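Local coordinates for protein fructose-bisphosphate aldolase (Thermus caldophilus, PDB 2FJK) that belongs to the class II fructose-bisphosphate aldolases, a TIM-barrel family, and holds 1,3-dihydroxyacetonephosphate in its pocket, at residues F96-I101 against G126-A131; D168-A173 against A203-H208. One frame throughout, in Å; residues are numbered along the deposited sequence.

Contact 1: residues F96-I101 against G126-A131; sequences FTSVMI and GVTVEA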
loop_
_atom_site.group_PDB
_atom_site.type_symbol
_atom_site.label_atom_id
_atom_site.label_comp_id
_atom_site.label_asym_id
_atom_site.label_seq_id
_atom_site.Cartn_x
_atom_site.Cartn_y
_atom_site.Cartn_z
ATOM N N PHE A 96 -1.537 0.225 13.483
ATOM C CA PHE A 96 -0.695 -0.319 14.535
ATOM C C PHE A 96 -1.265 -1.668 14.948
ATOM O O PHE A 96 -2.480 -1.875 14.928
ATOM C CB PHE A 96 -0.642 0.632 15.733
ATOM C CG PHE A 96 0.158 1.888 15.476
ATOM C CD1 PHE A 96 0.100 2.533 14.242
ATOM C CD2 PHE A 96 0.941 2.445 16.480
ATOM C CE1 PHE A 96 0.810 3.716 14.013
ATOM C CE2 PHE A 96 1.654 3.630 16.265
ATOM C CZ PHE A 96 1.590 4.265 15.032
ATOM N N THR A 97 -0.378 -2.583 15.321
ATOM C CA THR A 97 -0.788 -3.927 15.707
ATOM C C THR A 97 -0.876 -4.118 17.218
ATOM O O THR A 97 -1.252 -5.190 17.702
ATOM C CB THR A 97 0.175 -4.953 15.111
ATOM O OG1 THR A 97 1.493 -4.714 15.614
ATOM C CG2 THR A 97 0.183 -4.826 13.598
ATOM N N SER A 98 -0.528 -3.066 17.951
ATOM C CA SER A 98 -0.583 -3.080 19.405
ATOM C C SER A 98 -0.597 -1.643 19.917
ATOM O O SER A 98 0.207 -0.805 19.490
ATOM C CB SER A 98 0.628 -3.805 19.978
ATOM O OG SER A 98 1.214 -4.684 19.023
ATOM N N VAL A 99 -1.524 -1.355 20.823
ATOM C CA VAL A 99 -1.627 -0.021 21.377
ATOM C C VAL A 99 -1.431 -0.044 22.874
ATOM O O VAL A 99 -1.504 -1.096 23.520
ATOM C CB VAL A 99 -2.989 0.614 21.093
ATOM C CG1 VAL A 99 -3.199 0.735 19.596
ATOM C CG2 VAL A 99 -4.090 -0.212 21.745
HETATM N N MSE A 100 -1.199 1.138 23.421
HETATM C CA MSE A 100 -0.971 1.275 24.839
HETATM C C MSE A 100 -1.539 2.578 25.344
HETATM O O MSE A 100 -1.309 3.644 24.762
HETATM C CB MSE A 100 0.523 1.240 25.118
HETATM C CG MSE A 100 0.865 1.318 26.570
HETATM SE SE MSE A 100 2.731 1.600 26.742
HETATM C CE MSE A 100 3.373 0.368 25.394
ATOM N N ILE A 101 -2.291 2.485 26.426
ATOM C CA ILE A 101 -2.875 3.654 27.037
ATOM C C ILE A 101 -2.168 3.799 28.377
ATOM O O ILE A 101 -2.005 2.826 29.116
ATOM C CB ILE A 101 -4.396 3.462 27.248
ATOM C CG1 ILE A 101 -4.983 4.669 27.972
ATOM C CG2 ILE A 101 -4.658 2.173 28.024
ATOM C CD1 ILE A 101 -4.931 5.948 27.171
ATOM N N GLY A 126 -8.677 -6.806 16.224
ATOM C CA GLY A 126 -7.497 -7.660 16.240
ATOM C C GLY A 126 -6.163 -7.046 16.647
ATOM O O GLY A 126 -5.103 -7.509 16.227
ATOM N N VAL A 127 -6.209 -6.006 17.465
ATOM C CA VAL A 127 -4.996 -5.349 17.938
ATOM C C VAL A 127 -4.792 -5.656 19.421
ATOM O O VAL A 127 -5.762 -5.719 20.177
ATOM C CB VAL A 127 -5.095 -3.815 17.744
ATOM C CG1 VAL A 127 -3.936 -3.118 18.440
ATOM C CG2 VAL A 127 -5.085 -3.487 16.255
ATOM N N THR A 128 -3.545 -5.852 19.841
ATOM C CA THR A 128 -3.267 -6.126 21.249
ATOM C C THR A 128 -3.078 -4.842 22.060
ATOM O O THR A 128 -2.836 -3.763 21.514
ATOM C CB THR A 128 -2.022 -7.014 21.439
ATOM O OG1 THR A 128 -0.906 -6.433 20.758
ATOM C CG2 THR A 128 -2.292 -8.420 20.914
ATOM N N VAL A 129 -3.178 -4.972 23.374
ATOM C CA VAL A 129 -3.072 -3.817 24.252
ATOM C C VAL A 129 -2.106 -3.986 25.406
ATOM O O VAL A 129 -2.113 -5.008 26.097
ATOM C CB VAL A 129 -4.448 -3.467 24.846
ATOM C CG1 VAL A 129 -4.317 -2.368 25.889
ATOM C CG2 VAL A 129 -5.380 -3.030 23.742
ATOM N N GLU A 130 -1.265 -2.979 25.601
ATOM C CA GLU A 130 -0.331 -2.982 26.711
ATOM C C GLU A 130 -0.878 -1.950 27.691
ATOM O O GLU A 130 -1.426 -0.926 27.280
ATOM C CB GLU A 130 1.072 -2.551 26.273
ATOM C CG GLU A 130 2.086 -2.663 27.403
ATOM C CD GLU A 130 3.457 -2.126 27.040
ATOM O OE1 GLU A 130 4.002 -2.524 25.989
ATOM O OE2 GLU A 130 3.995 -1.312 27.817
ATOM N N ALA A 131 -0.749 -2.220 28.979
ATOM C CA ALA A 131 -1.224 -1.281 29.984
ATOM C C ALA A 131 -0.192 -1.205 31.091
ATOM O O ALA A 131 0.572 -2.148 31.298
ATOM C CB ALA A 131 -2.560 -1.743 30.538
#
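Neighbouring parallel strands of the TIM barrel meet here: S98, V99 and M100 lie beside T128, V129 and E130, the two strands being joined through helix 108-124 as a beta-alpha-beta unit. Their short axes approach to 4.6 Å at 29°, and the backbones are stitched in alternation. V99 N donates to T128 O at 2.8 Å, and V99 O accepts E130 N at the same distance, both nearly along the C=O axis. At the start of the pair T128 N reaches T97 O (3.2 Å) from above the carbonyl plane, away from the line the other two follow. The two faces of the sheet differ in kind. Toward the outer helices 85-93 and 108-124 the valines close up, V99 CG2 meeting V129 CG2 at 3.7 Å. V127 turns CG1 anti to its backbone N (chi1 171°), which lays that methyl against T97 C and S98 N across the contact. The other face, which carries S98, T128, M100 and E130, is more polar: T128 OG1, which probably bonds Y169 OH, presses on S98 CB, while E130 OE1 is drawn to K249 NZ in a salt bridge. Selenomethionine M100 runs alongside E130, both side chains pointing the same way, and its CG sits 3.3 Å from E130 O.

Contact 2: residues D168-A173 against A203-H208; sequences DYLAVA and APLVLH. With 13P (1,3-dihydroxyacetonephosphate), chain E.
Y169 and H208 each turn CG anti to their own carbonyl carbon, with chi1 of -46° and -72°, and each thereby brings a ring edge to the opposite segment. The tyrosine offers CD1 to P204 CG at 3.7 Å, so that the proline ring touches the aromatic rim near its plane while D168 CB stands above one face, toward the rim. From the same residue, Y169 CB meets V206 CG2 at 3.7 Å. At the far end the imidazole rests its ND1 edge on A171 CB (3.6 Å), a methyl that lies near the ring plane with CE1 also close. Between these two rings the main chains make a single bridge centred on A171 and V206. V206 uses both of its backbone polar atoms: its N donates to L170 O at 2.9 Å, somewhat bent, and its O accepts V172 N at 3.0 Å along a straighter path. In the TIM barrel this is the seam where strand 171-172, last of a three-stranded parallel sheet, meets strand 205-207, at the edge of the six-stranded one. The segments run 47° apart, and beyond the bridge a water takes over: it donates to V172 O at 2.8 Å and also to V206 O, and it accepts H208 N at 2.8 Å. On the side of the seam away from the rings, L170 CD2 and L205 CD2 approach to 4.2 Å, and L205 CD2 also packs on V172 CG1. H208 lines the pocket of 1,3-dihydroxyacetonephosphate, whose O2 lies in the imidazole plane at its edge; the closest approach, between ligand O3 and H208 CD2, is too short to be trusted. H208 NE2 has a weak hydrogen bond to D80 OD1.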
loop_
_atom_site.group_PDB
_atom_site.type_symbol
_atom_site.label_atom_id
_atom_site.label_comp_id
_atom_site.label_asym_id
_atom_site.label_seq_id
_atom_site.Cartn_x
_atom_site.Cartn_y
_atom_site.Cartn_z
ATOM N N ASP A 168 -3.142 -7.357 27.304
ATOM C CA ASP A 168 -2.329 -8.491 26.906
ATOM C C ASP A 168 -0.905 -8.508 27.462
ATOM O O ASP A 168 -0.308 -9.577 27.577
ATOM C CB ASP A 168 -2.245 -8.539 25.375
ATOM C CG ASP A 168 -3.600 -8.479 24.715
ATOM O OD1 ASP A 168 -4.338 -9.477 24.795
ATOM O OD2 ASP A 168 -3.931 -7.433 24.122
ATOM N N TYR A 169 -0.352 -7.348 27.806
ATOM C CA TYR A 169 1.037 -7.316 28.274
ATOM C C TYR A 169 1.308 -6.884 29.715
ATOM O O TYR A 169 1.591 -7.720 30.569
ATOM C CB TYR A 169 1.876 -6.452 27.322
ATOM C CG TYR A 169 1.622 -6.754 25.864
ATOM C CD1 TYR A 169 1.521 -8.071 25.422
ATOM C CD2 TYR A 169 1.457 -5.726 24.926
ATOM C CE1 TYR A 169 1.258 -8.364 24.101
ATOM C CE2 TYR A 169 1.191 -6.014 23.583
ATOM C CZ TYR A 169 1.093 -7.339 23.184
ATOM O OH TYR A 169 0.832 -7.671 21.871
ATOM N N LEU A 170 1.242 -5.582 29.965
ATOM C CA LEU A 170 1.485 -4.990 31.286
ATOM C C LEU A 170 2.911 -4.510 31.520
ATOM O O LEU A 170 3.833 -5.300 31.689
ATOM C CB LEU A 170 1.101 -5.939 32.435
ATOM C CG LEU A 170 1.496 -5.376 33.814
ATOM C CD1 LEU A 170 0.733 -4.083 34.063
ATOM C CD2 LEU A 170 1.215 -6.382 34.925
ATOM N N ALA A 171 3.071 -3.194 31.539
ATOM C CA ALA A 171 4.360 -2.566 31.784
ATOM C C ALA A 171 4.447 -2.382 33.304
ATOM O O ALA A 171 3.511 -1.876 33.926
ATOM C CB ALA A 171 4.417 -1.217 31.074
ATOM N N VAL A 172 5.555 -2.797 33.905
ATOM C CA VAL A 172 5.690 -2.676 35.353
ATOM C C VAL A 172 6.672 -1.610 35.816
ATOM O O VAL A 172 7.621 -1.264 35.111
ATOM C CB VAL A 172 6.094 -4.027 35.984
ATOM C CG1 VAL A 172 5.081 -5.096 35.590
ATOM C CG2 VAL A 172 7.498 -4.422 35.537
ATOM N N ALA A 173 6.428 -1.097 37.016
ATOM C CA ALA A 173 7.276 -0.068 37.624
ATOM C C ALA A 173 8.151 -0.704 38.701
ATOM O O ALA A 173 7.666 -1.041 39.785
ATOM C CB ALA A 173 6.407 1.027 38.240
ATOM N N ALA A 203 0.867 -13.133 31.869
ATOM C CA ALA A 203 1.020 -12.370 30.632
ATOM C C ALA A 203 2.434 -11.814 30.506
ATOM O O ALA A 203 3.138 -11.656 31.496
ATOM C CB ALA A 203 0.017 -11.242 30.600
ATOM N N PRO A 204 2.882 -11.533 29.275
ATOM C CA PRO A 204 4.237 -10.993 29.144
ATOM C C PRO A 204 4.406 -9.639 29.833
ATOM O O PRO A 204 3.505 -8.805 29.803
ATOM C CB PRO A 204 4.447 -10.933 27.627
ATOM C CG PRO A 204 3.075 -10.975 27.055
ATOM C CD PRO A 204 2.317 -11.883 27.963
ATOM N N LEU A 205 5.551 -9.440 30.478
ATOM C CA LEU A 205 5.837 -8.188 31.175
ATOM C C LEU A 205 6.643 -7.231 30.322
ATOM O O LEU A 205 7.423 -7.657 29.471
ATOM C CB LEU A 205 6.595 -8.460 32.475
ATOM C CG LEU A 205 5.883 -9.342 33.502
ATOM C CD1 LEU A 205 6.746 -9.530 34.739
ATOM C CD2 LEU A 205 4.533 -8.750 33.875
ATOM N N VAL A 206 6.470 -5.938 30.579
ATOM C CA VAL A 206 7.151 -4.899 29.815
ATOM C C VAL A 206 7.958 -3.924 30.659
ATOM O O VAL A 206 7.488 -3.432 31.687
ATOM C CB VAL A 206 6.134 -4.095 28.996
ATOM C CG1 VAL A 206 6.859 -3.189 28.003
ATOM C CG2 VAL A 206 5.188 -5.049 28.303
ATOM N N LEU A 207 9.169 -3.627 30.198
ATOM C CA LEU A 207 10.059 -2.722 30.907
ATOM C C LEU A 207 10.410 -1.476 30.094
ATOM O O LEU A 207 11.125 -1.561 29.101
ATOM C CB LEU A 207 11.348 -3.463 31.275
ATOM C CG LEU A 207 12.333 -2.763 32.209
ATOM C CD1 LEU A 207 11.661 -2.530 33.556
ATOM C CD2 LEU A 207 13.578 -3.623 32.373
ATOM N N HIS A 208 9.905 -0.322 30.519
ATOM C CA HIS A 208 10.203 0.930 29.833
ATOM C C HIS A 208 11.352 1.649 30.515
ATOM O O HIS A 208 11.857 1.187 31.534
ATOM C CB HIS A 208 8.977 1.847 29.795
ATOM C CG HIS A 208 7.909 1.379 28.861
ATOM N ND1 HIS A 208 6.943 0.467 29.231
ATOM C CD2 HIS A 208 7.679 1.664 27.558
ATOM C CE1 HIS A 208 6.163 0.216 28.195
ATOM N NE2 HIS A 208 6.588 0.928 27.168
HETATM P P 13P E . 14.398 5.592 27.514
HETATM O O1P 13P E . 14.440 7.195 27.560
HETATM O O2P 13P E . 15.113 5.088 28.834
HETATM O O3P 13P E . 15.190 5.095 26.267
HETATM O O1 13P E . 12.862 5.129 27.436
HETATM C C1 13P E . 12.539 3.956 26.693
HETATM C C2 13P E . 11.106 3.642 27.046
HETATM O O2 13P E . 10.781 3.564 28.228
HETATM C C3 13P E . 10.060 3.423 25.953
HETATM O O3 13P E . 8.768 3.261 26.528
HETATM O O HOH W 1 7.922 -0.603 32.413
#

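Contact 1 closes before contact 2 opens along the chain, and their centres are 12 Å apart, since strand 128-133 of contact 1 and strand 171-172 of contact 2 are neighbours in one sheet. D168 ties them directly: its OD2 takes the backbone N of V129 at 2.7 Å, a probable hydrogen bond. T128 OG1 and Y169 OH make a second probable one, although their modelled separation of 2.4 Å is doubtfully short. Further along, the side chains of M100 and E130 pack against H208, which joins the inner face of contact 1 to the ligand pocket. The M100 side chain stands about 6 Å from 1,3-dihydroxyacetonephosphate.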